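Local coordinates for protein HIRA (Homo sapiens, PDB 5YJE) that acts as a histone chaperone subunit that cooperates with ASF1A to promote replication-independent chromatin assembly and is required for periodic repression of histone genes during the cell cycle, at residues Leu274-Asn279 with Arg294-Val299; Thr90-Arg95 with Ser116-Cys121. All coordinates share one frame; numbering follows the deposited sequence.

Interaction 1: residues Leu274-Asn279 with Arg294-Val299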
# COMPACT_ATOMS: atom_id res chain seq x y z
N LEU B 274 32.50 -12.01 5.87
CA LEU B 274 31.24 -11.80 6.57
C LEU B 274 30.31 -10.89 5.76
O LEU B 274 29.13 -11.20 5.56
CB LEU B 274 31.50 -11.19 7.94
CG LEU B 274 31.36 -11.96 9.25
CD1 LEU B 274 31.18 -10.97 10.37
CD2 LEU B 274 30.21 -12.92 9.26
N ALA B 275 30.83 -9.75 5.29
CA ALA B 275 30.04 -8.82 4.51
C ALA B 275 29.48 -9.49 3.26
O ALA B 275 28.30 -9.35 2.94
CB ALA B 275 30.87 -7.59 4.14
N TYR B 276 30.32 -10.26 2.56
CA TYR B 276 29.88 -10.98 1.38
C TYR B 276 28.75 -11.95 1.70
O TYR B 276 27.73 -11.97 1.00
CB TYR B 276 31.05 -11.73 0.75
CG TYR B 276 30.60 -12.67 -0.35
CD1 TYR B 276 30.14 -12.17 -1.57
CD2 TYR B 276 30.60 -14.06 -0.17
CE1 TYR B 276 29.72 -13.02 -2.59
CE2 TYR B 276 30.19 -14.92 -1.19
CZ TYR B 276 29.75 -14.38 -2.40
OH TYR B 276 29.33 -15.19 -3.42
N LEU B 277 28.93 -12.79 2.72
CA LEU B 277 27.92 -13.81 2.99
C LEU B 277 26.62 -13.19 3.48
O LEU B 277 25.52 -13.67 3.16
CB LEU B 277 28.45 -14.85 3.98
CG LEU B 277 29.55 -15.81 3.47
CD1 LEU B 277 30.19 -16.60 4.60
CD2 LEU B 277 29.01 -16.77 2.40
N GLU B 278 26.71 -12.10 4.25
CA GLU B 278 25.52 -11.37 4.65
C GLU B 278 24.82 -10.75 3.44
O GLU B 278 23.59 -10.74 3.36
CB GLU B 278 25.88 -10.30 5.70
CG GLU B 278 26.20 -10.88 7.07
CD GLU B 278 26.84 -9.87 8.05
OE1 GLU B 278 27.22 -10.29 9.16
OE2 GLU B 278 26.97 -8.65 7.73
N ASN B 279 25.59 -10.22 2.50
CA ASN B 279 25.05 -9.72 1.24
C ASN B 279 24.30 -10.81 0.49
O ASN B 279 23.20 -10.57 -0.01
CB ASN B 279 26.18 -9.17 0.36
CG ASN B 279 26.59 -7.75 0.74
OD1 ASN B 279 25.80 -6.99 1.30
ND2 ASN B 279 27.84 -7.38 0.44
N ARG B 294 17.82 -20.38 2.04
CA ARG B 294 18.21 -21.44 2.96
C ARG B 294 19.67 -21.84 2.75
O ARG B 294 20.43 -22.00 3.72
CB ARG B 294 17.29 -22.64 2.79
CG ARG B 294 17.74 -23.86 3.57
CD ARG B 294 16.80 -25.04 3.40
NE ARG B 294 17.40 -26.24 3.96
CZ ARG B 294 18.33 -26.96 3.33
NH1 ARG B 294 18.74 -26.59 2.12
NH2 ARG B 294 18.84 -28.03 3.91
N HIS B 295 20.09 -21.97 1.49
CA HIS B 295 21.47 -22.34 1.20
C HIS B 295 22.46 -21.34 1.79
O HIS B 295 23.38 -21.71 2.53
CB HIS B 295 21.66 -22.45 -0.31
CG HIS B 295 23.09 -22.59 -0.71
ND1 HIS B 295 23.84 -23.71 -0.40
CD2 HIS B 295 23.93 -21.75 -1.36
CE1 HIS B 295 25.07 -23.56 -0.87
NE2 HIS B 295 25.14 -22.38 -1.46
N TRP B 296 22.28 -20.05 1.47
CA TRP B 296 23.23 -19.05 1.93
C TRP B 296 23.15 -18.82 3.44
O TRP B 296 24.18 -18.52 4.06
CB TRP B 296 23.01 -17.75 1.17
CG TRP B 296 23.51 -17.84 -0.20
CD1 TRP B 296 22.77 -17.91 -1.33
CD2 TRP B 296 24.88 -17.91 -0.61
NE1 TRP B 296 23.59 -18.00 -2.43
CE2 TRP B 296 24.90 -18.01 -2.01
CE3 TRP B 296 26.11 -17.90 0.09
CZ2 TRP B 296 26.08 -18.09 -2.74
CZ3 TRP B 296 27.27 -17.98 -0.63
CH2 TRP B 296 27.26 -18.06 -2.03
N LEU B 297 21.97 -18.93 4.03
CA LEU B 297 21.89 -18.85 5.48
C LEU B 297 22.69 -19.97 6.12
O LEU B 297 23.34 -19.77 7.15
CB LEU B 297 20.43 -18.91 5.95
CG LEU B 297 20.23 -18.91 7.47
CD1 LEU B 297 20.60 -17.54 8.07
CD2 LEU B 297 18.80 -19.33 7.87
N LEU B 298 22.67 -21.16 5.51
CA LEU B 298 23.38 -22.28 6.11
C LEU B 298 24.90 -22.16 5.95
O LEU B 298 25.65 -22.47 6.88
CB LEU B 298 22.90 -23.59 5.51
CG LEU B 298 21.44 -23.79 5.98
CD1 LEU B 298 20.76 -25.09 5.48
CD2 LEU B 298 21.28 -23.55 7.50
N VAL B 299 25.37 -21.67 4.80
CA VAL B 299 26.79 -21.35 4.66
C VAL B 299 27.19 -20.28 5.67
O VAL B 299 28.22 -20.39 6.34
CB VAL B 299 27.07 -20.91 3.21
CG1 VAL B 299 28.49 -20.39 3.11
CG2 VAL B 299 26.80 -22.04 2.23

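Interaction 2: residues Thr90-Arg95 with Ser116-Cys121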
# COMPACT_ATOMS: atom_id res chain seq x y z
N THR B 90 -9.92 -14.36 -29.93
CA THR B 90 -10.76 -13.33 -29.34
C THR B 90 -10.52 -12.07 -30.16
O THR B 90 -9.61 -12.02 -30.99
CB THR B 90 -10.46 -13.11 -27.84
OG1 THR B 90 -11.50 -12.35 -27.25
CG2 THR B 90 -9.14 -12.34 -27.58
N VAL B 91 -11.36 -11.06 -29.91
CA VAL B 91 -11.23 -9.77 -30.57
C VAL B 91 -11.08 -8.66 -29.53
O VAL B 91 -11.55 -8.76 -28.39
CB VAL B 91 -12.42 -9.46 -31.50
CG1 VAL B 91 -12.44 -10.44 -32.67
CG2 VAL B 91 -13.71 -9.54 -30.74
N LEU B 92 -10.42 -7.59 -29.95
CA LEU B 92 -10.25 -6.38 -29.17
C LEU B 92 -10.69 -5.22 -30.05
O LEU B 92 -10.75 -5.34 -31.27
CB LEU B 92 -8.79 -6.21 -28.70
CG LEU B 92 -8.45 -7.26 -27.63
CD1 LEU B 92 -7.82 -8.50 -28.21
CD2 LEU B 92 -7.64 -6.68 -26.47
N THR B 93 -11.00 -4.09 -29.42
CA THR B 93 -11.51 -2.93 -30.14
C THR B 93 -10.44 -1.89 -30.42
O THR B 93 -10.78 -0.78 -30.84
CB THR B 93 -12.69 -2.28 -29.38
OG1 THR B 93 -12.28 -1.87 -28.07
CG2 THR B 93 -13.86 -3.25 -29.26
N SER B 94 -9.16 -2.20 -30.19
CA SER B 94 -8.07 -1.31 -30.59
C SER B 94 -6.88 -2.15 -31.05
O SER B 94 -6.80 -3.35 -30.79
CB SER B 94 -7.64 -0.34 -29.47
OG SER B 94 -7.39 -1.03 -28.27
N ARG B 95 -5.98 -1.50 -31.78
CA ARG B 95 -4.82 -2.21 -32.32
C ARG B 95 -3.93 -2.75 -31.20
O ARG B 95 -3.60 -2.04 -30.25
CB ARG B 95 -4.01 -1.28 -33.24
CG ARG B 95 -4.87 -0.63 -34.29
CD ARG B 95 -4.25 -0.67 -35.68
NE ARG B 95 -3.15 0.26 -35.88
CZ ARG B 95 -3.28 1.58 -35.90
NH1 ARG B 95 -2.23 2.36 -36.12
NH2 ARG B 95 -4.46 2.14 -35.66
N SER B 116 -4.82 -5.67 -21.71
CA SER B 116 -5.85 -6.67 -21.47
C SER B 116 -5.21 -8.01 -21.14
O SER B 116 -4.16 -8.37 -21.68
CB SER B 116 -6.81 -6.82 -22.65
OG SER B 116 -7.50 -5.60 -22.90
N VAL B 117 -5.83 -8.74 -20.23
CA VAL B 117 -5.26 -9.97 -19.70
C VAL B 117 -6.29 -11.09 -19.88
O VAL B 117 -7.45 -10.95 -19.48
CB VAL B 117 -4.84 -9.80 -18.22
CG1 VAL B 117 -4.28 -11.10 -17.66
CG2 VAL B 117 -3.82 -8.64 -18.10
N PHE B 118 -5.85 -12.18 -20.50
CA PHE B 118 -6.66 -13.32 -20.90
C PHE B 118 -6.14 -14.60 -20.26
O PHE B 118 -4.93 -14.77 -20.04
CB PHE B 118 -6.68 -13.48 -22.43
CG PHE B 118 -7.32 -12.34 -23.12
CD1 PHE B 118 -6.56 -11.26 -23.55
CD2 PHE B 118 -8.70 -12.31 -23.31
CE1 PHE B 118 -7.17 -10.17 -24.16
CE2 PHE B 118 -9.31 -11.23 -23.91
CZ PHE B 118 -8.55 -10.16 -24.36
N SER B 119 -7.07 -15.50 -19.96
CA SER B 119 -6.72 -16.78 -19.37
C SER B 119 -6.02 -17.67 -20.39
O SER B 119 -5.93 -17.36 -21.59
CB SER B 119 -7.97 -17.50 -18.85
OG SER B 119 -8.68 -18.10 -19.93
N THR B 120 -5.54 -18.80 -19.89
CA THR B 120 -4.79 -19.73 -20.73
C THR B 120 -5.65 -20.28 -21.86
O THR B 120 -5.15 -20.55 -22.96
CB THR B 120 -4.21 -20.84 -19.86
OG1 THR B 120 -3.76 -21.91 -20.69
CG2 THR B 120 -5.24 -21.33 -18.84
N CYS B 121 -6.96 -20.41 -21.64
CA CYS B 121 -7.86 -20.82 -22.71
C CYS B 121 -8.76 -19.68 -23.20
O CYS B 121 -9.86 -19.93 -23.72
CB CYS B 121 -8.69 -22.03 -22.27
SG CYS B 121 -9.90 -21.66 -21.03

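Interaction 1: residues Leu274-Asn279 with Arg294-Val299
Helix segments Leu-274-Asn-279 and Arg-294-Val-299 run nearly antiparallel, at 156° between their N-to-C directions, with axes 9.6 Å apart at closest approach and the CA atoms of Leu-277 and Trp-296 nearest each other, 7.1 Å apart. No hydrogen bond crosses this interface; side-chain packing alone joins the two segments. Leu-277 and Trp-296 carry the larger share, Leu-277 through its CD2 methyl. In Leu-277, CG lies beside the backbone N, anti to the carbonyl carbon (chi1 -71°), and CD2 is carried forward into the notch between two residues one helical turn apart. There CD2 lies 3.7 Å from Trp-296 CZ3, arriving at the edge of the indole close to its plane, and equally near, 3.7 Å, to Val-299 CG1. In both pairs the side chains cross at about a right angle. Tyr-276 meets the same benzo ring further along: its OH lies 3.8 Å from Trp-296 CH2, and its CE2 is 4.3 Å from Trp-296 CZ3. The two side chains meet obliquely. Within its own helix, Trp-296 carries His-295 CD2 over one face of the indole. Along helix 266-286 the same indole also touches Gln-280 and Val-281, while Leu-277 packs on Tyr-300 and Tyr-303. Glu-278, pointing away from the interface, hydrogen-bonds through OE1 to Tyr-300 OH and through OE2 to Arg-124 N of the second subunit. The arrangement is that of an antiparallel helical hairpin, in which helices 266-286 and 290-307, joined by a very short turn, pack through an apolar seam.

Interaction 2: residues Thr90-Arg95 with Ser116-Cys121
Thr-90 and Phe-118 approach from opposite directions, and their torsions decide what meets: in Thr-90, OG1 is anti to the backbone N (chi1 -166°), which puts CG2 between N and the carbonyl carbon, while Phe-118 holds CG anti to the carbonyl carbon and beside the backbone N (chi1 -64°). The methyl CG2 therefore sits over one face of the ring, 4.2 Å from the centroid and 26° off the normal, a CH-pi contact displaced toward the CE2 and CZ rim. Leu-92 comes in elsewhere, its CD2 at the ring edge, 4.2 Å from Phe-118 CZ. That same methyl rests 3.7 Å from Ser-116 OG, a van der Waals contact; the hydroxyl's polar need is met by a hydrogen bond with Arg-124 NH2. An alanine in place of Phe-118 would probably leave the Thr-90 methyl without its aromatic face and open a gap beside Leu-92. No hydrogen bond joins the two segments, whose strand axes pass 10.6 Å apart and nearly antiparallel. The four buried residues come from successive sheets, consistent with neighbouring blades of a beta-propeller-like array. Strand 86-92 is the last of its four-stranded antiparallel sheet and bonds to strand 74-83, from which Leu-79 touches Thr-90, Leu-92 and Phe-118. Strand 114-119 belongs to the next sheet, between strands 105-110 and 129-130, and Val-108 and Cys-110 of strand 105-110 extend the packing on Leu-92.

Overall arrangement
Interaction 2 comes first along the chain and closes before interaction 1 opens; their centres lie 45 Å apart, on opposite sides of the chain's centre, and their nearest atoms are about 31 Å apart. They share no secondary structure in this C-terminal part of HIRA: interaction 2 joins the first two of four antiparallel sheets, and interaction 1 joins helices 266-286 and 290-307 of the helical portion that follows. What relates them is the trimer. Near interaction 1, Ala-275 packs on Val-91 of the second subunit, and near interaction 2, Val-91 packs on Glu-271 of the third. The sheet region of one subunit thus meets the helical hairpin of another, consistent with the trimerization that HIRA activity requires.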